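Local coordinates for protein neurotrypsin (Mus musculus, PDB 6H8M) that plays a role in neuronal plasticity as a secreted serine protease, represented here by its third scavenger receptor cysteine-rich (SRCR) domain, at residues K38-Q46 / V73-L82; V9-R18 / A59-P67. One frame throughout, in Å; residues are numbered along the deposited sequence.

Contact 1 of 2, residues K38-Q46 / V73-L82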
ATOM      1  N   LYS A  38       5.394  -8.250  -3.102  1.00 45.20           N
ATOM      2  CA  LYS A  38       5.819  -7.467  -4.292  1.00 47.51           C
ATOM      3  C   LYS A  38       5.281  -6.033  -4.158  1.00 43.18           C
ATOM      4  O   LYS A  38       6.069  -5.106  -4.391  1.00 46.46           O
ATOM      5  CB  LYS A  38       5.299  -8.144  -5.563  1.00 55.15           C
ATOM      6  CG  LYS A  38       5.779  -9.572  -5.780  1.00 58.28           C
ATOM      7  CD  LYS A  38       5.307 -10.167  -7.090  1.00 68.84           C
ATOM      8  CE  LYS A  38       5.971 -11.487  -7.426  1.00 80.15           C
ATOM      9  NZ  LYS A  38       5.426 -12.603  -6.618  1.00 87.74           N
ATOM     10  N   HIS A  39       4.012  -5.853  -3.765  1.00 44.27           N
ATOM     11  CA  HIS A  39       3.507  -4.517  -3.533  1.00 42.14           C
ATOM     12  C   HIS A  39       4.279  -3.797  -2.447  1.00 41.52           C
ATOM     13  O   HIS A  39       4.605  -2.589  -2.569  1.00 40.73           O
ATOM     14  CB  HIS A  39       1.998  -4.571  -3.236  1.00 43.48           C
ATOM     15  CG  HIS A  39       1.221  -5.244  -4.313  1.00 45.68           C
ATOM     16  ND1 HIS A  39       1.142  -6.621  -4.430  1.00 46.22           N
ATOM     17  CD2 HIS A  39       0.476  -4.734  -5.310  1.00 47.46           C
ATOM     18  CE1 HIS A  39       0.480  -6.946  -5.541  1.00 51.87           C
ATOM     19  NE2 HIS A  39       0.013  -5.800  -6.086  1.00 47.13           N
ATOM     20  N   ALA A  40       4.552  -4.490  -1.347  1.00 40.03           N
ATOM     21  CA  ALA A  40       5.271  -3.925  -0.265  1.00 41.70           C
ATOM     22  C   ALA A  40       6.671  -3.490  -0.679  1.00 38.25           C
ATOM     23  O   ALA A  40       7.084  -2.345  -0.281  1.00 41.30           O
ATOM     24  CB  ALA A  40       5.381  -4.882   0.900  1.00 41.93           C
ATOM     25  N   ALA A  41       7.320  -4.270  -1.549  1.00 42.16           N
ATOM     26  CA  ALA A  41       8.667  -3.923  -2.050  1.00 43.95           C
ATOM     27  C   ALA A  41       8.598  -2.581  -2.790  1.00 44.10           C
ATOM     28  O   ALA A  41       9.488  -1.701  -2.599  1.00 44.90           O
ATOM     29  CB  ALA A  41       9.270  -5.039  -2.920  1.00 48.64           C
ATOM     30  N   VAL A  42       7.541  -2.369  -3.582  1.00 46.02           N
ATOM     31  CA  VAL A  42       7.440  -1.223  -4.387  1.00 44.74           C
ATOM     32  C   VAL A  42       7.169   0.022  -3.510  1.00 47.00           C
ATOM     33  O   VAL A  42       7.794   1.057  -3.658  1.00 46.79           O
ATOM     34  CB  VAL A  42       6.366  -1.361  -5.475  1.00 50.87           C
ATOM     35  CG1 VAL A  42       6.102  -0.024  -6.188  1.00 50.68           C
ATOM     36  CG2 VAL A  42       6.750  -2.432  -6.484  1.00 56.37           C
ATOM     37  N   ILE A  43       6.245  -0.103  -2.571  1.00 41.89           N
ATOM     38  CA  ILE A  43       6.004   1.023  -1.656  1.00 38.24           C
ATOM     39  C   ILE A  43       7.265   1.400  -0.902  1.00 41.48           C
ATOM     40  O   ILE A  43       7.618   2.616  -0.803  1.00 41.46           O
ATOM     41  CB  ILE A  43       4.875   0.628  -0.682  1.00 39.99           C
ATOM     42  CG1 ILE A  43       3.549   0.413  -1.402  1.00 41.59           C
ATOM     43  CG2 ILE A  43       4.769   1.678   0.434  1.00 40.76           C
ATOM     44  CD1 ILE A  43       3.025   1.622  -2.109  1.00 45.40           C
ATOM     45  N   CYS A  44       7.931   0.403  -0.320  1.00 41.08           N
ATOM     46  CA  CYS A  44       9.106   0.624   0.463  1.00 45.45           C
ATOM     47  C   CYS A  44      10.261   1.223  -0.371  1.00 43.06           C
ATOM     48  O   CYS A  44      10.959   2.170   0.086  1.00 43.87           O
ATOM     49  CB  CYS A  44       9.513  -0.669   1.155  1.00 46.41           C
ATOM     50  SG  CYS A  44       8.275  -1.153   2.417  1.00 45.78           S
ATOM     51  N   ARG A  45      10.395   0.766  -1.621  1.00 45.93           N
ATOM     52  CA  ARG A  45      11.383   1.305  -2.576  1.00 50.20           C
ATOM     53  C   ARG A  45      11.107   2.789  -2.839  1.00 47.44           C
ATOM     54  O   ARG A  45      11.992   3.592  -2.772  1.00 45.18           O
ATOM     55  CB  ARG A  45      11.430   0.447  -3.856  1.00 54.88           C
ATOM     56  CG  ARG A  45      12.515   0.854  -4.857  1.00 61.93           C
ATOM     57  CD  ARG A  45      12.647  -0.133  -6.023  1.00 59.05           C
ATOM     58  NE  ARG A  45      12.920  -1.507  -5.640  1.00 60.48           N
ATOM     59  CZ  ARG A  45      12.060  -2.520  -5.723  1.00 62.31           C
ATOM     60  NH1 ARG A  45      10.862  -2.382  -6.286  1.00 58.13           N
ATOM     61  NH2 ARG A  45      12.416  -3.690  -5.220  1.00 63.04           N
ATOM     62  N   GLN A  46       9.862   3.161  -3.109  1.00 47.76           N
ATOM     63  CA  GLN A  46       9.518   4.516  -3.374  1.00 46.48           C
ATOM     64  C   GLN A  46       9.838   5.403  -2.152  1.00 45.06           C
ATOM     65  O   GLN A  46      10.249   6.563  -2.350  1.00 44.57           O
ATOM     66  CB  GLN A  46       8.077   4.669  -3.827  1.00 45.65           C
ATOM     67  CG  GLN A  46       7.777   6.092  -4.295  1.00 46.11           C
ATOM     68  CD  GLN A  46       6.339   6.420  -4.582  1.00 45.35           C
ATOM     69  OE1 GLN A  46       5.577   5.620  -5.087  1.00 48.06           O
ATOM     70  NE2 GLN A  46       6.001   7.673  -4.414  1.00 42.96           N
ATOM     71  N   VAL A  73      -4.134  -3.415  -7.537  1.00 63.67           N
ATOM     72  CA  VAL A  73      -2.881  -3.015  -8.113  1.00 65.70           C
ATOM     73  C   VAL A  73      -2.158  -4.301  -8.511  1.00 61.30           C
ATOM     74  O   VAL A  73      -2.200  -5.224  -7.696  1.00 57.33           O
ATOM     75  CB  VAL A  73      -2.084  -2.224  -7.049  1.00 65.55           C
ATOM     76  CG1 VAL A  73      -0.746  -1.750  -7.571  1.00 64.59           C
ATOM     77  CG2 VAL A  73      -2.880  -1.055  -6.493  1.00 73.45           C
ATOM     78  N   LYS A  74      -1.561  -4.353  -9.714  1.00 67.96           N
ATOM     79  CA  LYS A  74      -0.669  -5.435 -10.149  1.00 69.90           C
ATOM     80  C   LYS A  74       0.761  -4.892 -10.204  1.00 65.39           C
ATOM     81  O   LYS A  74       1.014  -3.924 -10.854  1.00 69.11           O
ATOM     82  CB  LYS A  74      -1.047  -5.996 -11.523  1.00 80.30           C
ATOM     83  CG  LYS A  74      -0.351  -7.305 -11.895  1.00 87.70           C
ATOM     84  CD  LYS A  74      -0.929  -7.995 -13.137  1.00 98.11           C
ATOM     85  CE  LYS A  74      -0.095  -9.172 -13.585  1.00103.14           C
ATOM     86  NZ  LYS A  74      -0.843 -10.075 -14.498  1.00113.88           N
ATOM     87  N   CYS A  75       1.658  -5.476  -9.415  1.00 67.37           N
ATOM     88  CA  CYS A  75       3.075  -5.077  -9.330  1.00 65.25           C
ATOM     89  C   CYS A  75       3.878  -6.344  -9.693  1.00 65.26           C
ATOM     90  O   CYS A  75       3.536  -7.451  -9.236  1.00 66.55           O
ATOM     91  CB  CYS A  75       3.447  -4.585  -7.913  1.00 60.76           C
ATOM     92  SG  CYS A  75       2.801  -2.924  -7.441  1.00 71.44           S
ATOM     93  N   THR A  76       4.977  -6.197 -10.436  1.00 68.63           N
ATOM     94  CA  THR A  76       5.984  -7.272 -10.541  1.00 64.47           C
ATOM     95  C   THR A  76       6.805  -7.373  -9.243  1.00 64.87           C
ATOM     96  O   THR A  76       7.237  -8.445  -8.910  1.00 63.43           O
ATOM     97  CB  THR A  76       6.943  -7.030 -11.709  1.00 67.56           C
ATOM     98  OG1 THR A  76       7.768  -5.929 -11.297  1.00 68.38           O
ATOM     99  CG2 THR A  76       6.228  -6.795 -13.022  1.00 73.80           C
ATOM    100  N   GLY A  77       6.963  -6.245  -8.495  1.00 62.63           N
ATOM    101  CA  GLY A  77       7.853  -6.198  -7.344  1.00 57.36           C
ATOM    102  C   GLY A  77       9.125  -5.426  -7.601  1.00 59.36           C
ATOM    103  O   GLY A  77       9.826  -5.032  -6.646  1.00 60.60           O
ATOM    104  N   ASN A  78       9.390  -5.121  -8.874  1.00 61.46           N
ATOM    105  CA  ASN A  78      10.609  -4.480  -9.301  1.00 66.75           C
ATOM    106  C   ASN A  78      10.447  -2.968  -9.504  1.00 68.35           C
ATOM    107  O   ASN A  78      11.437  -2.305  -9.706  1.00 73.50           O
ATOM    108  CB  ASN A  78      11.132  -5.138 -10.590  1.00 72.89           C
ATOM    109  CG  ASN A  78      11.464  -6.591 -10.349  1.00 74.81           C
ATOM    110  OD1 ASN A  78      11.968  -6.914  -9.281  1.00 83.01           O
ATOM    111  ND2 ASN A  78      11.139  -7.476 -11.282  1.00 78.48           N
ATOM    112  N   GLU A  79       9.215  -2.448  -9.467  1.00 65.57           N
ATOM    113  CA  GLU A  79       8.944  -1.036  -9.821  1.00 63.50           C
ATOM    114  C   GLU A  79       9.608  -0.128  -8.790  1.00 64.83           C
ATOM    115  O   GLU A  79       9.723  -0.495  -7.590  1.00 60.11           O
ATOM    116  CB  GLU A  79       7.437  -0.762  -9.859  1.00 63.87           C
ATOM    117  CG  GLU A  79       6.676  -1.542 -10.911  1.00 64.11           C
ATOM    118  CD  GLU A  79       6.155  -2.936 -10.618  1.00 65.86           C
ATOM    119  OE1 GLU A  79       6.562  -3.565  -9.628  1.00 60.54           O
ATOM    120  OE2 GLU A  79       5.316  -3.398 -11.390  1.00 68.17           O
ATOM    121  N   LYS A  80      10.021   1.068  -9.241  1.00 65.20           N
ATOM    122  CA  LYS A  80      10.642   2.059  -8.373  1.00 69.95           C
ATOM    123  C   LYS A  80       9.548   2.893  -7.705  1.00 64.51           C
ATOM    124  O   LYS A  80       9.838   3.664  -6.826  1.00 67.02           O
ATOM    125  CB  LYS A  80      11.628   2.947  -9.147  1.00 79.17           C
ATOM    126  CG  LYS A  80      12.997   2.308  -9.401  1.00 87.96           C
ATOM    127  CD  LYS A  80      13.914   3.163 -10.267  1.00 96.67           C
ATOM    128  CE  LYS A  80      15.062   2.383 -10.873  1.00 97.91           C
ATOM    129  NZ  LYS A  80      15.975   3.276 -11.626  1.00105.56           N
ATOM    130  N   ALA A  81       8.308   2.784  -8.180  1.00 63.51           N
ATOM    131  CA  ALA A  81       7.252   3.706  -7.702  1.00 61.34           C
ATOM    132  C   ALA A  81       5.899   3.067  -7.968  1.00 61.70           C
ATOM    133  O   ALA A  81       5.719   2.373  -8.966  1.00 56.59           O
ATOM    134  CB  ALA A  81       7.341   5.049  -8.363  1.00 66.25           C
ATOM    135  N   LEU A  82       4.952   3.339  -7.066  1.00 54.11           N
ATOM    136  CA  LEU A  82       3.620   2.772  -7.128  1.00 51.34           C
ATOM    137  C   LEU A  82       2.974   3.116  -8.477  1.00 56.96           C
ATOM    138  O   LEU A  82       2.283   2.260  -9.054  1.00 58.32           O
ATOM    139  CB  LEU A  82       2.787   3.359  -5.994  1.00 56.19           C
ATOM    140  CG  LEU A  82       1.348   2.848  -5.930  1.00 55.92           C
ATOM    141  CD1 LEU A  82       1.302   1.350  -5.804  1.00 54.26           C
ATOM    142  CD2 LEU A  82       0.621   3.538  -4.787  1.00 58.90           C
TER
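From Lys-38, whose CA lies 3.9 Å from the CA of Gly-77, to Gln-46 beside Ala-81, the loop 75-82 runs along one flank of helix 38-46. The backbones come closest at Gly-77, where a CB would press on CB of Lys-38. Val-42 fills the middle: with CG1 anti to its backbone N (chi1 170°), it sets that methyl against the Ala-81 to Leu-82 peptide and turns CG2 toward Glu-79 and the sulfur of Cys-75. His-39 closes one end: CB of Cys-75 sits over a face of the imidazole, while NE2 donates to O of Val-73 at 2.8 Å, from above the carbonyl plane. ND1 of His-39 accepts from the backbone N of Thr-36, so both ring nitrogens are engaged. At the other end OE1 of Gln-46 receives the backbone N of Leu-82 in a nearly straight bond of 3.1 Å (166°), and NE2 of Gln-46 hydrogen-bonds to O of Phe-4. Between them Arg-45 bends at chi3 (-57°), bringing NH1 within 2.6 Å of O of Glu-79 and 2.9 Å of O of Gly-77, both near the guanidinium plane. Shortened to alanine, Arg-45 would probably leave the carbonyls of Gly-77 and Glu-79 without their shared donor, and 77-79 less firmly fixed to the helix. Glu-79 folds back, its OE2 accepting from the backbone N of Thr-76 and its OE1 from that of Gly-77. Helix side chains thus fasten a disulfide-linked loop (Cys-75 to Cys-85) to the helix of the SRCR domain mainly through main-chain atoms, consistent with the loop keeping a defined shape.

Contact 2 of 2, residues V9-R18 / A59-P67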
ATOM      1  N   VAL A   9       1.004   5.247   7.898  1.00 38.53           N
ATOM      2  CA  VAL A   9       0.313   5.777   9.075  1.00 38.40           C
ATOM      3  C   VAL A   9       0.037   4.655  10.074  1.00 38.93           C
ATOM      4  O   VAL A   9      -0.210   3.511   9.719  1.00 40.05           O
ATOM      5  CB  VAL A   9      -1.027   6.410   8.612  1.00 44.68           C
ATOM      6  CG1 VAL A   9      -1.748   7.125   9.776  1.00 53.65           C
ATOM      7  CG2 VAL A   9      -0.781   7.406   7.481  1.00 49.23           C
ATOM      8  N   ASP A  10       0.110   4.991  11.380  1.00 41.83           N
ATOM      9  CA  ASP A  10      -0.358   4.116  12.459  1.00 46.17           C
ATOM     10  C   ASP A  10       0.559   2.906  12.722  1.00 46.21           C
ATOM     11  O   ASP A  10       0.125   1.994  13.436  1.00 44.80           O
ATOM     12  CB  ASP A  10      -1.792   3.634  12.254  1.00 42.17           C
ATOM     13  CG  ASP A  10      -2.844   4.676  12.505  1.00 54.25           C
ATOM     14  OD1 ASP A  10      -2.569   5.616  13.249  1.00 53.66           O
ATOM     15  OD2 ASP A  10      -3.932   4.529  11.994  1.00 51.14           O
ATOM     16  N   GLY A  11       1.779   2.945  12.230  1.00 42.88           N
ATOM     17  CA  GLY A  11       2.829   1.980  12.539  1.00 42.62           C
ATOM     18  C   GLY A  11       3.498   2.303  13.859  1.00 49.49           C
ATOM     19  O   GLY A  11       3.346   3.355  14.372  1.00 46.41           O
ATOM     20  N   GLU A  12       4.295   1.368  14.352  1.00 49.47           N
ATOM     21  CA  GLU A  12       5.074   1.617  15.633  1.00 54.76           C
ATOM     22  C   GLU A  12       6.274   2.506  15.346  1.00 54.50           C
ATOM     23  O   GLU A  12       6.870   3.013  16.238  1.00 55.28           O
ATOM     24  CB  GLU A  12       5.459   0.277  16.249  1.00 59.22           C
ATOM     25  CG  GLU A  12       4.240  -0.488  16.727  1.00 66.63           C
ATOM     26  CD  GLU A  12       4.419  -1.173  18.079  1.00 88.58           C
ATOM     27  OE1 GLU A  12       5.547  -1.102  18.644  1.00103.16           O
ATOM     28  OE2 GLU A  12       3.427  -1.770  18.578  1.00105.47           O
ATOM     29  N   ASN A  13       6.723   2.602  14.105  1.00 45.34           N
ATOM     30  CA  ASN A  13       7.832   3.452  13.686  1.00 50.84           C
ATOM     31  C   ASN A  13       7.572   3.883  12.231  1.00 49.15           C
ATOM     32  O   ASN A  13       6.605   3.440  11.606  1.00 45.15           O
ATOM     33  CB  ASN A  13       9.191   2.748  13.831  1.00 53.90           C
ATOM     34  CG  ASN A  13       9.155   1.425  13.088  1.00 60.42           C
ATOM     35  OD1 ASN A  13       9.155   1.379  11.872  1.00 53.61           O
ATOM     36  ND2 ASN A  13       9.126   0.325  13.813  1.00 61.75           N
ATOM     37  N   LYS A  14       8.458   4.708  11.666  1.00 46.33           N
ATOM     38  CA  LYS A  14       8.158   5.366  10.388  1.00 51.21           C
ATOM     39  C   LYS A  14       8.358   4.383   9.237  1.00 51.03           C
ATOM     40  O   LYS A  14       7.932   4.686   8.150  1.00 48.29           O
ATOM     41  CB  LYS A  14       9.031   6.606  10.189  1.00 60.75           C
ATOM     42  CG  LYS A  14      10.519   6.337  10.148  1.00 72.36           C
ATOM     43  CD  LYS A  14      11.366   7.630  10.052  1.00 82.64           C
ATOM     44  CE  LYS A  14      12.848   7.355  10.193  1.00 90.73           C
ATOM     45  NZ  LYS A  14      13.248   6.190   9.361  1.00 93.14           N
ATOM     46  N   LYS A  15       8.917   3.194   9.491  1.00 46.10           N
ATOM     47  CA  LYS A  15       9.169   2.214   8.454  1.00 46.52           C
ATOM     48  C   LYS A  15       8.026   1.223   8.270  1.00 42.03           C
ATOM     49  O   LYS A  15       8.160   0.366   7.427  1.00 44.14           O
ATOM     50  CB  LYS A  15      10.456   1.431   8.763  1.00 50.86           C
ATOM     51  CG  LYS A  15      11.713   2.209   8.470  1.00 60.03           C
ATOM     52  CD  LYS A  15      12.953   1.332   8.545  1.00 65.34           C
ATOM     53  CE  LYS A  15      14.218   2.148   8.771  1.00 68.06           C
ATOM     54  NZ  LYS A  15      15.418   1.357   8.425  1.00 72.66           N
ATOM     55  N   GLU A  16       6.873   1.390   8.949  1.00 42.16           N
ATOM     56  CA  GLU A  16       5.771   0.495   8.754  1.00 36.35           C
ATOM     57  C   GLU A  16       4.465   1.258   9.007  1.00 37.21           C
ATOM     58  O   GLU A  16       4.441   2.331   9.550  1.00 38.84           O
ATOM     59  CB  GLU A  16       5.840  -0.661   9.739  1.00 39.62           C
ATOM     60  CG  GLU A  16       5.615  -0.230  11.184  1.00 41.61           C
ATOM     61  CD  GLU A  16       5.620  -1.338  12.227  1.00 48.43           C
ATOM     62  OE1 GLU A  16       6.259  -2.361  11.984  1.00 51.36           O
ATOM     63  OE2 GLU A  16       4.987  -1.145  13.278  1.00 48.77           O
ATOM     64  N   GLY A  17       3.393   0.763   8.416  1.00 35.62           N
ATOM     65  CA  GLY A  17       2.068   1.276   8.714  1.00 33.69           C
ATOM     66  C   GLY A  17       1.092   1.036   7.563  1.00 33.38           C
ATOM     67  O   GLY A  17       1.464   0.382   6.545  1.00 34.18           O
ATOM     68  N   ARG A  18      -0.115   1.595   7.697  1.00 32.75           N
ATOM     69  CA  ARG A  18      -1.140   1.520   6.623  1.00 33.92           C
ATOM     70  C   ARG A  18      -0.710   2.477   5.502  1.00 33.93           C
ATOM     71  O   ARG A  18      -0.352   3.629   5.815  1.00 35.34           O
ATOM     72  CB  ARG A  18      -2.511   1.914   7.178  1.00 35.40           C
ATOM     73  CG  ARG A  18      -3.632   1.883   6.148  1.00 35.47           C
ATOM     74  CD  ARG A  18      -4.963   2.320   6.730  1.00 37.72           C
ATOM     75  NE  ARG A  18      -4.923   3.682   7.244  1.00 37.80           N
ATOM     76  CZ  ARG A  18      -4.592   4.007   8.489  1.00 40.67           C
ATOM     77  NH1 ARG A  18      -4.269   3.064   9.357  1.00 39.23           N
ATOM     78  NH2 ARG A  18      -4.586   5.274   8.861  1.00 42.37           N
ATOM     79  N   ALA A  59      -6.292  -4.279   7.315  1.00 36.90           N
ATOM     80  CA  ALA A  59      -6.238  -3.162   8.242  1.00 36.26           C
ATOM     81  C   ALA A  59      -5.450  -3.546   9.496  1.00 41.19           C
ATOM     82  O   ALA A  59      -5.827  -3.256  10.666  1.00 36.96           O
ATOM     83  CB  ALA A  59      -7.639  -2.703   8.634  1.00 39.62           C
ATOM     84  N   TYR A  60      -4.244  -4.066   9.275  1.00 38.54           N
ATOM     85  CA  TYR A  60      -3.392  -4.593  10.346  1.00 34.75           C
ATOM     86  C   TYR A  60      -3.033  -3.521  11.341  1.00 40.27           C
ATOM     87  O   TYR A  60      -3.080  -3.844  12.513  1.00 38.49           O
ATOM     88  CB  TYR A  60      -2.091  -5.152   9.712  1.00 36.81           C
ATOM     89  CG  TYR A  60      -1.136  -5.734  10.706  1.00 35.70           C
ATOM     90  CD1 TYR A  60      -1.252  -7.070  11.060  1.00 34.40           C
ATOM     91  CD2 TYR A  60      -0.098  -4.998  11.206  1.00 37.61           C
ATOM     92  CE1 TYR A  60      -0.370  -7.604  11.995  1.00 36.97           C
ATOM     93  CE2 TYR A  60       0.814  -5.540  12.123  1.00 38.87           C
ATOM     94  CZ  TYR A  60       0.628  -6.834  12.551  1.00 41.45           C
ATOM     95  OH  TYR A  60       1.481  -7.419  13.410  1.00 39.69           O
ATOM     96  N   PHE A  61      -2.697  -2.328  10.849  1.00 36.46           N
ATOM     97  CA  PHE A  61      -2.389  -1.206  11.652  1.00 37.66           C
ATOM     98  C   PHE A  61      -3.615  -0.357  12.017  1.00 44.12           C
ATOM     99  O   PHE A  61      -3.419   0.709  12.627  1.00 46.85           O
ATOM    100  CB  PHE A  61      -1.363  -0.329  10.925  1.00 38.42           C
ATOM    101  CG  PHE A  61      -0.045  -1.032  10.650  1.00 38.80           C
ATOM    102  CD1 PHE A  61       0.874  -1.317  11.642  1.00 39.54           C
ATOM    103  CD2 PHE A  61       0.237  -1.507   9.376  1.00 35.84           C
ATOM    104  CE1 PHE A  61       2.066  -1.974  11.347  1.00 36.29           C
ATOM    105  CE2 PHE A  61       1.419  -2.166   9.121  1.00 35.69           C
ATOM    106  CZ  PHE A  61       2.316  -2.442  10.090  1.00 38.11           C
ATOM    107  N   GLY A  62      -4.814  -0.772  11.641  1.00 42.01           N
ATOM    108  CA  GLY A  62      -5.939   0.102  11.830  1.00 45.41           C
ATOM    109  C   GLY A  62      -6.529   0.468  10.502  1.00 44.70           C
ATOM    110  O   GLY A  62      -5.870   0.425   9.432  1.00 41.74           O
ATOM    111  N   GLU A  63      -7.801   0.839  10.563  1.00 41.86           N
ATOM    112  CA  GLU A  63      -8.539   1.211   9.367  1.00 42.68           C
ATOM    113  C   GLU A  63      -8.235   2.641   9.043  1.00 41.96           C
ATOM    114  O   GLU A  63      -8.220   3.508   9.932  1.00 41.29           O
ATOM    115  CB  GLU A  63     -10.052   1.006   9.548  1.00 44.50           C
ATOM    116  CG  GLU A  63     -10.420  -0.473   9.774  1.00 44.19           C
ATOM    117  CD  GLU A  63     -11.908  -0.778   9.763  1.00 51.73           C
ATOM    118  OE1 GLU A  63     -12.642   0.116   9.340  1.00 54.87           O
ATOM    119  OE2 GLU A  63     -12.308  -1.944  10.028  1.00 53.59           O
ATOM    120  N   GLY A  64      -8.218   2.948   7.757  1.00 40.85           N
ATOM    121  CA  GLY A  64      -8.133   4.372   7.336  1.00 42.21           C
ATOM    122  C   GLY A  64      -9.544   4.945   7.189  1.00 46.19           C
ATOM    123  O   GLY A  64     -10.501   4.286   7.594  1.00 43.50           O
ATOM    124  N   LYS A  65      -9.621   6.195   6.798  1.00 46.09           N
ATOM    125  CA  LYS A  65     -10.949   6.801   6.551  1.00 57.49           C
ATOM    126  C   LYS A  65     -10.899   7.506   5.197  1.00 56.73           C
ATOM    127  O   LYS A  65      -9.812   7.634   4.609  1.00 53.99           O
ATOM    128  CB  LYS A  65     -11.354   7.692   7.717  1.00 60.00           C
ATOM    129  CG  LYS A  65     -10.380   8.776   8.110  1.00 69.62           C
ATOM    130  CD  LYS A  65     -10.535   9.161   9.582  1.00 82.90           C
ATOM    131  CE  LYS A  65      -9.367   9.977  10.111  1.00 86.59           C
ATOM    132  NZ  LYS A  65      -8.882  10.977   9.122  1.00 81.73           N
ATOM    133  N   GLY A  66     -12.057   7.939   4.703  1.00 58.21           N
ATOM    134  CA  GLY A  66     -12.024   8.641   3.402  1.00 63.02           C
ATOM    135  C   GLY A  66     -11.941   7.654   2.237  1.00 57.83           C
ATOM    136  O   GLY A  66     -12.429   6.541   2.372  1.00 59.05           O
ATOM    137  N   PRO A  67     -11.464   8.075   1.047  1.00 51.78           N
ATOM    138  CA  PRO A  67     -11.575   7.263  -0.144  1.00 50.10           C
ATOM    139  C   PRO A  67     -10.668   6.046  -0.074  1.00 45.76           C
ATOM    140  O   PRO A  67      -9.606   6.100   0.569  1.00 48.02           O
ATOM    141  CB  PRO A  67     -11.183   8.153  -1.321  1.00 53.40           C
ATOM    142  CG  PRO A  67     -10.917   9.507  -0.728  1.00 55.83           C
ATOM    143  CD  PRO A  67     -10.913   9.406   0.776  1.00 51.21           C
TER
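Phe-61 lies flat on Gly-17, the glycine at which the chain turns a corner, and this CH-pi contact begins the compact part of the interface. CA of Gly-17 stands over the ring face, 3.6 Å from the centroid of Phe-61. The carbonyl carbon, atom C of Gly-17, comes to 3.2 Å from atom CD2 of Phe-61. A CB on Gly-17 would point away from the ring and run into O of Val-9, so the glycine is set by the corner in its own strand; the ring rests on the main chain itself. CG of Phe-61, anti to its carbonyl carbon (chi1 -61°), directs the ring across the 9-18 segment, while Tyr-60 backs the opposite face. Glu-16 crosses the far end of the ring at about a right angle; its OE2 lies 3.6 Å from CE1 of Phe-61 and also accepts the backbone N of Glu-12, which steadies the carboxylate.

Arg-18 is packed as closely. Its guanidinium has one face against Glu-63 and Gly-64, with NE 3.3 Å from CA of Gly-64, though the bond from NH1 to O of Gly-62 is weak. Its firmer hold is on Asp-10: NH1 and NH2 both grip OD2, NH1 at 3.0 Å, and Glu-20 adds a second carboxylate at NH2.

The solvent side belongs to exposed Asp-10, which meets the loop mostly through CB, and to exposed Glu-63.

In the SRCR domain this lays residues 61-64 of a long loop against the end of strand 6-10, at the sheet edge, and the start of strand 18-23, with Glu-16 and Phe-61 both resting on Ile-104 of strand 102-105.

How the contacts relate
The two contacts show how long loops can be anchored in a small, disulfide-bonded domain. From the N terminus the chain passes through 9-18, crosses strands 18-23 and 26-30, and enters helix 37-46, half of contact 1. It continues through strand 53-56 to 59-67, where contact 2 closes; strand 68-74 then leads to 73-82, where contact 1 closes. The two closures therefore cross. Their centres lie about 18 Å apart, on opposite sides of the domain centre, without touching. Both reach the five-stranded sheet: contact 2 at strands 6-10 and 18-23, contact 1 through strand 68-74 and the helix packed on strand 18-23. Both also rest on strand 102-105 of the two-stranded sheet.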